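Local atomic coordinates of Cel44C (Paenibacillus polymyxa, PDB entry 2YIH), a protein that hydrolyses xyloglucan and probably cellulose internally, this chain being the family 44 glycoside hydrolase part of a longer multidomain enzyme. Residues K21-I27 with L380-Y386; L110-G114 with R211-L215; N136-K142 with N155-E161; M373-G378 with A404-Y408. The protein carries 8 engineered substitutions. The contacts are given in a common frame with arbitrary orientation. Residues are numbered along the deposited sequence.

Contact 1: residues K21-I27 with L380-Y386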
# COMPACT_ATOMS: atom_id res chain seq x y z
N LYS A 21 -7.30 -3.37 19.39
CA LYS A 21 -5.95 -3.22 18.85
C LYS A 21 -5.89 -1.99 17.98
O LYS A 21 -6.88 -1.60 17.37
CB LYS A 21 -5.51 -4.46 18.06
CG LYS A 21 -6.41 -4.89 16.95
CD LYS A 21 -6.12 -6.37 16.53
CE LYS A 21 -4.62 -6.64 16.25
NZ LYS A 21 -4.38 -7.74 15.22
N PRO A 22 -4.73 -1.36 17.92
CA PRO A 22 -4.64 -0.07 17.20
C PRO A 22 -4.68 -0.28 15.69
O PRO A 22 -4.12 -1.25 15.17
CB PRO A 22 -3.30 0.50 17.66
CG PRO A 22 -2.48 -0.74 18.05
CD PRO A 22 -3.48 -1.72 18.62
N ILE A 23 -5.45 0.56 15.02
CA ILE A 23 -5.47 0.56 13.55
C ILE A 23 -4.51 1.65 13.10
O ILE A 23 -4.71 2.83 13.40
CB ILE A 23 -6.88 0.91 13.01
CG1 ILE A 23 -7.88 -0.16 13.45
CG2 ILE A 23 -6.85 1.04 11.47
CD1 ILE A 23 -9.38 0.24 13.20
N SER A 24 -3.42 1.26 12.43
CA SER A 24 -2.47 2.26 11.94
C SER A 24 -3.15 3.13 10.90
O SER A 24 -3.75 2.60 9.94
CB SER A 24 -1.26 1.55 11.29
OG SER A 24 -0.40 2.56 10.79
N PRO A 25 -3.10 4.46 11.08
CA PRO A 25 -3.85 5.28 10.12
C PRO A 25 -3.23 5.16 8.75
O PRO A 25 -3.88 5.51 7.77
CB PRO A 25 -3.67 6.73 10.65
CG PRO A 25 -2.62 6.67 11.67
CD PRO A 25 -2.54 5.25 12.18
N TYR A 26 -1.99 4.67 8.66
CA TYR A 26 -1.37 4.64 7.31
C TYR A 26 -1.87 3.52 6.40
O TYR A 26 -1.44 3.43 5.23
CB TYR A 26 0.15 4.57 7.38
CG TYR A 26 0.75 5.58 8.32
CD1 TYR A 26 0.35 6.93 8.28
CD2 TYR A 26 1.68 5.19 9.27
CE1 TYR A 26 0.87 7.85 9.20
CE2 TYR A 26 2.25 6.12 10.14
CZ TYR A 26 1.83 7.43 10.08
OH TYR A 26 2.37 8.34 10.98
N ILE A 27 -2.81 2.70 6.91
CA ILE A 27 -3.53 1.78 6.02
C ILE A 27 -4.51 2.53 5.09
O ILE A 27 -5.00 1.96 4.10
CB ILE A 27 -4.20 0.63 6.75
CG1 ILE A 27 -5.31 1.14 7.70
CG2 ILE A 27 -3.15 -0.20 7.49
CD1 ILE A 27 -6.66 0.70 7.32
N LEU A 380 -7.11 -4.92 6.68
CA LEU A 380 -5.75 -4.43 6.90
C LEU A 380 -5.65 -3.81 8.26
O LEU A 380 -4.62 -3.96 8.96
CB LEU A 380 -5.35 -3.40 5.85
CG LEU A 380 -5.29 -3.95 4.43
CD1 LEU A 380 -5.18 -2.74 3.44
CD2 LEU A 380 -4.12 -4.94 4.24
N GLY A 381 -6.68 -3.07 8.65
CA GLY A 381 -6.58 -2.31 9.91
C GLY A 381 -6.38 -3.24 11.10
O GLY A 381 -5.61 -2.89 12.02
N LYS A 382 -7.04 -4.40 11.08
CA LYS A 382 -7.04 -5.29 12.23
C LYS A 382 -6.13 -6.52 12.12
O LYS A 382 -6.14 -7.37 13.01
CB LYS A 382 -8.49 -5.67 12.60
CG LYS A 382 -9.15 -6.70 11.72
CD LYS A 382 -10.68 -6.64 12.07
CE LYS A 382 -11.48 -7.71 11.33
NZ LYS A 382 -12.94 -7.56 11.58
N ASN A 383 -5.27 -6.54 11.10
CA ASN A 383 -4.29 -7.58 10.89
C ASN A 383 -2.85 -7.08 10.94
O ASN A 383 -1.97 -7.61 10.25
CB ASN A 383 -4.59 -8.30 9.57
CG ASN A 383 -5.76 -9.25 9.70
OD1 ASN A 383 -6.92 -8.86 9.56
ND2 ASN A 383 -5.46 -10.44 10.17
N ASP A 384 -2.62 -6.03 11.72
CA ASP A 384 -1.25 -5.59 12.05
C ASP A 384 -0.49 -5.11 10.82
O ASP A 384 0.72 -5.35 10.71
CB ASP A 384 -0.47 -6.71 12.77
CG ASP A 384 -1.15 -7.13 14.09
OD1 ASP A 384 -1.17 -6.31 15.02
OD2 ASP A 384 -1.74 -8.23 14.14
N VAL A 385 -1.20 -4.52 9.86
CA VAL A 385 -0.52 -3.90 8.73
C VAL A 385 -0.25 -2.44 9.03
O VAL A 385 -1.15 -1.71 9.44
CB VAL A 385 -1.36 -4.07 7.44
CG1 VAL A 385 -0.70 -3.32 6.25
CG2 VAL A 385 -1.52 -5.58 7.14
N TYR A 386 1.01 -2.02 8.88
CA TYR A 386 1.40 -0.66 9.22
C TYR A 386 0.96 0.37 8.17
O TYR A 386 0.57 1.49 8.52
CB TYR A 386 2.93 -0.63 9.35
CG TYR A 386 3.55 0.72 9.59
CD1 TYR A 386 3.21 1.48 10.71
CD2 TYR A 386 4.58 1.19 8.77
CE1 TYR A 386 3.81 2.72 10.97
CE2 TYR A 386 5.20 2.42 9.02
CZ TYR A 386 4.84 3.16 10.14
OH TYR A 386 5.48 4.37 10.38
O HOH W 1 -2.72 -3.48 15.57
O HOH W 2 -3.05 -1.56 11.41

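Contact 2: residues L110-G114 with R211-L215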
# COMPACT_ATOMS: atom_id res chain seq x y z
N LEU A 110 13.81 5.63 -3.46
CA LEU A 110 15.21 6.01 -3.80
C LEU A 110 15.68 4.97 -4.80
O LEU A 110 15.16 3.84 -4.82
CB LEU A 110 16.09 5.95 -2.54
CG LEU A 110 15.67 6.96 -1.46
CD1 LEU A 110 16.62 6.84 -0.29
CD2 LEU A 110 15.74 8.37 -2.03
N PRO A 111 16.66 5.33 -5.65
CA PRO A 111 17.02 4.41 -6.75
C PRO A 111 18.09 3.38 -6.30
O PRO A 111 19.04 3.76 -5.60
CB PRO A 111 17.65 5.35 -7.80
CG PRO A 111 18.27 6.46 -6.95
CD PRO A 111 17.29 6.66 -5.77
N MET A 112 17.98 2.14 -6.79
CA MET A 112 18.94 1.11 -6.39
C MET A 112 19.33 0.19 -7.56
O MET A 112 20.23 -0.63 -7.44
CB MET A 112 18.34 0.31 -5.20
CG MET A 112 19.35 -0.31 -4.31
SD MET A 112 18.60 -1.17 -2.90
CE MET A 112 17.42 -2.26 -3.70
N ALA A 113 18.66 0.31 -8.70
CA ALA A 113 18.95 -0.60 -9.80
C ALA A 113 20.29 -0.28 -10.45
O ALA A 113 20.89 -1.15 -11.10
CB ALA A 113 17.79 -0.61 -10.86
N GLY A 114 20.73 0.98 -10.30
CA GLY A 114 22.13 1.36 -10.45
C GLY A 114 22.36 2.61 -11.31
O GLY A 114 23.45 3.21 -11.27
N ARG A 211 22.95 -4.56 -2.27
CA ARG A 211 22.54 -3.23 -2.73
C ARG A 211 21.72 -2.53 -1.66
O ARG A 211 21.87 -1.33 -1.44
CB ARG A 211 21.69 -3.36 -4.00
CG ARG A 211 22.54 -3.62 -5.25
CD ARG A 211 21.65 -3.69 -6.48
NE ARG A 211 22.42 -4.04 -7.68
CZ ARG A 211 23.12 -3.15 -8.39
NH1 ARG A 211 23.16 -1.87 -8.02
NH2 ARG A 211 23.84 -3.55 -9.44
N SER A 212 20.89 -3.30 -0.98
CA SER A 212 19.99 -2.79 0.06
C SER A 212 20.76 -2.30 1.28
O SER A 212 20.46 -1.24 1.85
CB SER A 212 19.03 -3.92 0.49
OG SER A 212 18.15 -4.26 -0.59
N VAL A 213 21.71 -3.10 1.72
CA VAL A 213 22.54 -2.71 2.88
C VAL A 213 23.33 -1.46 2.57
O VAL A 213 23.36 -0.53 3.36
CB VAL A 213 23.49 -3.85 3.28
CG1 VAL A 213 24.58 -3.35 4.28
CG2 VAL A 213 22.65 -5.00 3.81
N SER A 214 23.93 -1.39 1.37
CA SER A 214 24.69 -0.19 1.00
C SER A 214 23.82 1.08 0.95
O SER A 214 24.23 2.14 1.44
CB SER A 214 25.39 -0.38 -0.36
OG SER A 214 26.11 0.80 -0.70
N LEU A 215 22.63 0.98 0.39
CA LEU A 215 21.77 2.17 0.23
C LEU A 215 21.21 2.56 1.62
O LEU A 215 21.21 3.74 1.99
CB LEU A 215 20.64 1.91 -0.77
CG LEU A 215 19.58 3.01 -0.90
CD1 LEU A 215 20.19 4.39 -1.15
CD2 LEU A 215 18.60 2.58 -2.06

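Contact 3: residues N136-K142 with N155-E161. Engineered in segment 155-161: Y156 (natural residue Arg). With CA (calcium ion), chain C.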
# COMPACT_ATOMS: atom_id res chain seq x y z
N ASN A 136 22.97 8.24 -15.99
CA ASN A 136 23.95 8.62 -14.97
C ASN A 136 24.01 7.52 -13.93
O ASN A 136 23.00 6.86 -13.68
CB ASN A 136 23.53 9.94 -14.30
CG ASN A 136 23.62 11.12 -15.23
OD1 ASN A 136 24.48 11.15 -16.11
ND2 ASN A 136 22.77 12.14 -15.02
N GLN A 137 25.18 7.34 -13.34
CA GLN A 137 25.38 6.28 -12.34
C GLN A 137 24.90 6.76 -10.98
O GLN A 137 25.16 7.90 -10.57
CB GLN A 137 26.87 5.93 -12.23
CG GLN A 137 27.45 5.35 -13.45
CD GLN A 137 28.92 4.94 -13.23
OE1 GLN A 137 29.33 4.59 -12.10
NE2 GLN A 137 29.70 4.99 -14.30
N VAL A 138 24.24 5.87 -10.25
CA VAL A 138 23.86 6.12 -8.84
C VAL A 138 25.03 5.79 -7.89
O VAL A 138 25.69 4.72 -8.03
CB VAL A 138 22.62 5.28 -8.45
CG1 VAL A 138 22.31 5.41 -6.92
CG2 VAL A 138 21.38 5.71 -9.27
N VAL A 139 25.34 6.71 -6.98
CA VAL A 139 26.33 6.45 -5.92
C VAL A 139 25.62 6.76 -4.62
O VAL A 139 25.01 7.82 -4.48
CB VAL A 139 27.56 7.40 -6.11
CG1 VAL A 139 28.53 7.33 -4.94
CG2 VAL A 139 28.28 7.05 -7.48
N ASN A 140 25.70 5.82 -3.67
CA ASN A 140 24.91 5.94 -2.46
C ASN A 140 25.45 6.99 -1.54
O ASN A 140 24.67 7.81 -0.98
CB ASN A 140 24.82 4.60 -1.75
CG ASN A 140 23.96 3.63 -2.50
OD1 ASN A 140 23.03 4.03 -3.23
ND2 ASN A 140 24.28 2.36 -2.40
N ALA A 141 26.78 7.00 -1.37
CA ALA A 141 27.45 7.96 -0.45
C ALA A 141 28.50 8.81 -1.19
O ALA A 141 29.50 8.29 -1.72
CB ALA A 141 28.09 7.21 0.73
N LYS A 142 28.26 10.12 -1.23
CA LYS A 142 29.09 11.04 -2.00
C LYS A 142 30.52 11.11 -1.47
O LYS A 142 31.48 11.23 -2.25
CB LYS A 142 28.46 12.45 -1.98
CG LYS A 142 29.12 13.40 -2.96
CD LYS A 142 28.51 14.83 -2.87
CE LYS A 142 29.05 15.66 -4.07
NZ LYS A 142 28.62 17.12 -3.93
N ASN A 155 28.60 12.63 -14.27
CA ASN A 155 27.87 11.42 -14.66
C ASN A 155 27.23 10.70 -13.47
O ASN A 155 26.95 9.50 -13.56
CB ASN A 155 28.83 10.44 -15.36
CG ASN A 155 28.11 9.40 -16.21
OD1 ASN A 155 27.12 9.70 -16.89
ND2 ASN A 155 28.58 8.15 -16.12
N TYR A 156 27.00 11.44 -12.37
CA TYR A 156 26.64 10.79 -11.11
C TYR A 156 25.41 11.42 -10.52
O TYR A 156 25.23 12.63 -10.65
CB TYR A 156 27.75 10.98 -10.07
CG TYR A 156 29.03 10.30 -10.51
CD1 TYR A 156 29.11 8.92 -10.54
CD2 TYR A 156 30.12 11.06 -10.97
CE1 TYR A 156 30.28 8.28 -10.99
CE2 TYR A 156 31.26 10.45 -11.44
CZ TYR A 156 31.35 9.08 -11.43
OH TYR A 156 32.49 8.47 -11.88
N VAL A 157 24.68 10.64 -9.74
CA VAL A 157 23.67 11.21 -8.85
C VAL A 157 23.94 10.57 -7.50
O VAL A 157 24.18 9.39 -7.43
CB VAL A 157 22.25 10.87 -9.38
CG1 VAL A 157 21.23 11.21 -8.38
CG2 VAL A 157 22.01 11.63 -10.71
N TYR A 158 23.99 11.38 -6.44
CA TYR A 158 24.39 10.86 -5.13
C TYR A 158 23.17 10.77 -4.25
O TYR A 158 22.52 11.76 -4.00
CB TYR A 158 25.38 11.84 -4.49
CG TYR A 158 26.70 11.90 -5.24
CD1 TYR A 158 27.58 10.83 -5.19
CD2 TYR A 158 27.02 13.01 -6.06
CE1 TYR A 158 28.81 10.87 -5.86
CE2 TYR A 158 28.24 13.05 -6.77
CZ TYR A 158 29.12 11.98 -6.66
OH TYR A 158 30.33 12.03 -7.32
N VAL A 159 22.87 9.59 -3.72
CA VAL A 159 21.58 9.44 -3.03
C VAL A 159 21.63 10.15 -1.69
O VAL A 159 20.65 10.82 -1.30
CB VAL A 159 21.17 7.98 -2.87
CG1 VAL A 159 19.79 7.91 -2.21
CG2 VAL A 159 21.11 7.29 -4.22
N ASP A 160 22.75 10.06 -0.96
CA ASP A 160 22.78 10.70 0.34
C ASP A 160 22.76 12.24 0.25
O ASP A 160 22.24 12.91 1.15
CB ASP A 160 23.91 10.15 1.26
CG ASP A 160 25.32 10.48 0.78
OD1 ASP A 160 25.53 10.92 -0.37
OD2 ASP A 160 26.24 10.26 1.59
N GLU A 161 23.25 12.77 -0.86
CA GLU A 161 23.14 14.20 -1.17
C GLU A 161 21.66 14.60 -1.31
O GLU A 161 21.24 15.66 -0.85
CB GLU A 161 23.92 14.53 -2.45
CG GLU A 161 23.95 16.04 -2.72
CD GLU A 161 24.99 16.40 -3.76
OE1 GLU A 161 24.89 15.90 -4.89
OE2 GLU A 161 25.94 17.12 -3.41
CA CA C . 25.23 14.97 -10.94
O HOH W 3 26.71 15.15 -8.98
O HOH W 4 24.77 14.70 -13.26

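Contact 4: residues M373-G378 with A404-Y408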
# COMPACT_ATOMS: atom_id res chain seq x y z
N MET A 373 -13.01 -3.26 -1.47
CA MET A 373 -12.13 -2.35 -0.76
C MET A 373 -12.65 -1.99 0.60
O MET A 373 -11.86 -1.76 1.52
CB MET A 373 -11.90 -1.07 -1.58
CG MET A 373 -10.89 -1.27 -2.68
SD MET A 373 -9.23 -1.61 -2.04
CE MET A 373 -8.62 -0.01 -1.49
N THR A 374 -13.96 -1.93 0.78
CA THR A 374 -14.51 -1.68 2.08
C THR A 374 -14.14 -2.84 3.02
O THR A 374 -13.92 -2.64 4.21
CB THR A 374 -16.01 -1.46 1.96
OG1 THR A 374 -16.24 -0.42 0.99
CG2 THR A 374 -16.59 -1.09 3.28
N ASP A 375 -14.05 -4.04 2.46
CA ASP A 375 -13.66 -5.18 3.29
C ASP A 375 -12.13 -5.10 3.56
O ASP A 375 -11.67 -5.23 4.69
CB ASP A 375 -14.05 -6.52 2.62
CG ASP A 375 -14.07 -7.69 3.60
OD1 ASP A 375 -13.92 -7.47 4.80
OD2 ASP A 375 -14.20 -8.85 3.13
N VAL A 376 -11.36 -4.85 2.50
CA VAL A 376 -9.88 -4.83 2.60
C VAL A 376 -9.44 -3.78 3.61
O VAL A 376 -8.59 -4.07 4.43
CB VAL A 376 -9.22 -4.58 1.20
CG1 VAL A 376 -7.67 -4.24 1.36
CG2 VAL A 376 -9.44 -5.82 0.26
N LEU A 377 -10.02 -2.59 3.61
CA LEU A 377 -9.53 -1.60 4.58
C LEU A 377 -9.77 -2.06 6.02
O LEU A 377 -8.94 -1.83 6.89
CB LEU A 377 -10.15 -0.21 4.35
CG LEU A 377 -9.80 0.38 2.96
CD1 LEU A 377 -10.60 1.69 2.70
CD2 LEU A 377 -8.26 0.68 2.93
N GLY A 378 -10.92 -2.70 6.27
CA GLY A 378 -11.23 -3.27 7.62
C GLY A 378 -10.20 -4.34 8.00
O GLY A 378 -9.68 -4.40 9.13
N ALA A 404 -15.05 3.64 -1.10
CA ALA A 404 -14.61 2.79 0.02
C ALA A 404 -13.76 3.60 0.99
O ALA A 404 -13.98 3.53 2.21
CB ALA A 404 -13.84 1.56 -0.48
N TYR A 405 -12.80 4.37 0.47
CA TYR A 405 -12.00 5.22 1.38
C TYR A 405 -12.88 6.22 2.11
O TYR A 405 -12.70 6.44 3.30
CB TYR A 405 -10.85 5.96 0.66
CG TYR A 405 -9.68 5.05 0.35
CD1 TYR A 405 -8.73 4.73 1.34
CD2 TYR A 405 -9.56 4.48 -0.91
CE1 TYR A 405 -7.67 3.84 1.06
CE2 TYR A 405 -8.50 3.61 -1.21
CZ TYR A 405 -7.56 3.29 -0.21
OH TYR A 405 -6.56 2.38 -0.45
N LYS A 406 -13.76 6.89 1.38
CA LYS A 406 -14.60 7.92 1.99
C LYS A 406 -15.51 7.28 3.04
O LYS A 406 -15.78 7.90 4.06
CB LYS A 406 -15.43 8.66 0.93
CG LYS A 406 -14.53 9.55 0.10
CD LYS A 406 -15.16 10.02 -1.23
CE LYS A 406 -16.32 10.95 -0.97
NZ LYS A 406 -17.14 11.14 -2.22
N LEU A 407 -15.97 6.05 2.81
CA LEU A 407 -16.82 5.41 3.82
C LEU A 407 -16.09 5.26 5.17
O LEU A 407 -16.72 5.41 6.26
CB LEU A 407 -17.40 4.07 3.33
CG LEU A 407 -18.53 3.51 4.21
CD1 LEU A 407 -19.79 4.32 4.02
CD2 LEU A 407 -18.79 2.04 3.82
N TYR A 408 -14.78 5.00 5.11
CA TYR A 408 -13.95 4.93 6.32
C TYR A 408 -13.46 6.29 6.84
O TYR A 408 -13.23 6.43 8.06
CB TYR A 408 -12.70 4.04 6.07
CG TYR A 408 -13.00 2.56 6.23
CD1 TYR A 408 -13.64 1.85 5.23
CD2 TYR A 408 -12.74 1.92 7.44
CE1 TYR A 408 -13.95 0.53 5.39
CE2 TYR A 408 -13.02 0.55 7.60
CZ TYR A 408 -13.66 -0.12 6.59
OH TYR A 408 -13.96 -1.48 6.70

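Contact 1: residues K21-I27 with L380-Y386
The edge of the Y26 ring packs against the face of Y386 in an offset edge-to-face pair, centroids 5.5 Å apart and planes at 88°, with Y26 CD2 3.7 Å from Y386 CE1. Beside it S24 OG donates to Y386 O at 2.7 Å. I27 fills the space behind, its CG2 4.2 Å from both L380 CB and V385 CG1. The segment 21-27 leaves the long strand 9-22 of the beta-sandwich sheet and heads for 29-30, the first strand of the TIM barrel; 380-386 comes off helix 367-382 and leads into 387-390, the eighth. Here the barrel closes and meets the second domain. G381 lets the two backbones come close: a CB on it would sit 3.0 Å from I23 CG2. Water 2 joins S24 N to G381 O and V385 O. Toward the surface, K21 NZ forms a salt bridge with D384 OD2 at 2.9 Å and a hydrogen bond to K382 O at 2.8 Å.

Contact 2: residues L110-G114 with R211-L215
This is buried loop-on-helix packing in the TIM barrel of the family 44 domain: segment 110-114, from the last residue of barrel strand 105-110 into the loop after it, lies against helix 205-222, the helix between strands 181-184 and 227-233. M112 makes the largest part of the contact, burying 110 Å². Its side chain runs roughly across the helix axis, with SD 3.6 Å from S212 CA, CE 3.8 Å from S212 OG and CG 3.9 Å from R211 CB. L215, one turn on from R211, closes the other flank: its CD2 lies 3.7 Å from M112 CG, 3.8 Å from P111 O and 4.2 Å from L110 CB. The thioether chain and the leucine meet in apolar contact, and L184 of the neighbouring barrel strand touches both, while V159 packs on L110 and L215. D185 accepts a hydrogen bond from M112 N. The R211 side chain reaches toward A113 and G114, its NE in a salt bridge with E207. G114, at phi 134°, has a conformation in which a CB would be jammed against the preceding carbonyl oxygen. The guanidinium has A113 O over one face, with R211 NH1 3.9 Å from that oxygen.

Contact 3: residues N136-K142 with N155-E161
Two parallel strands, 136-139 and 156-158, pair in the three-stranded sheet beside the TIM barrel, and the second runs into helix 159-170. The ladder from Q137 N to N155 O (2.8 Å), V157 N to Q137 O (2.9 Å), V139 N to V157 O (3.0 Å) and V159 N to V139 O (2.9 Å) puts Q137, V139, Y156 and Y158 on one face and V138 and V157 on the other. On the tyrosine face V139 is the bump between the two rings, CG2 3.7 Å from CD1 of the engineered Y156 and CB 3.6 Å from CD1 of Y158. K142 lies flat on Y158, CG 3.5 Å from the ring centroid (CH-pi). On the other face V138 CG1 nests against V159 CG2 at 3.5 Å; V159 also packs on L215 of helix 205-222. Past the strands, D160 fills the turn: D160 N bonds N140 O and K142 N bonds D160 OD1, both at 3.0 Å. The carbonyl of Y156 also serves a calcium site, completed by E56, D151, D154 and two waters, with Y156 O 2.4 Å from the ion. The extended K142 reaches beyond the tyrosine to a salt bridge, NZ 2.7 Å from E161 OE2.

Contact 4: residues M373-G378 with A404-Y408
A404 opens the segment by pressing its CB 3.4 Å from both M373 CB and T374 OG1, which is hydrogen-bonded to G370 O in its own helix; the small residue lets the helices come close, with T374 and A404 CA atoms 4.9 Å apart. Next, Y405 spreads its ring beside L377, whose CD1 lies over the face in a CH-pi contact 4.1 Å from the centroid, while M373 CE touches Y405 CE2 at 3.6 Å. The segments 373-378 and 404-408 cross at -50°, their axes 9.2 Å apart. Helix 367-382 connects strands 353-359 and 387-390 of the TIM barrel, and 399-409 follows the last barrel strand and leads to the beta-sandwich; Y359 packs on the barrel side, V450 and F480 on the sandwich side. L407 adds CD2, 3.9 Å from T374 CG2. Y408 takes L377 CB over its ring face, 4.1 Å from the centroid, and its OH donates to T374 O at 2.7 Å. G378 makes room for that hydroxyl: a CB would lie 2.9 Å from Y408 OH.

How the contacts relate
Contacts 2 and 4 are buried; contacts 1 and 3 are only partly so, and only in these two does a salt bridge cross between the paired segments. Contacts 1 and 4 share helix 367-382 and touch where I27 CD1 lies 3.4 Å from L377 O: the connection into the barrel (21-27) and helix 399-409, which follows its last strand, both pack on that helix. Contacts 2 and 3 adjoin on the opposite side of the chain's centre from contact 4: G114 O lies 3.0 Å from V138 N, and S214 OG 2.9 Å from N140 ND2. Contact 3 is backbone ladder plus calcium, contact 2 mainly apolar, contact 4 aromatic and aliphatic, and contact 1 mixed with bridging water.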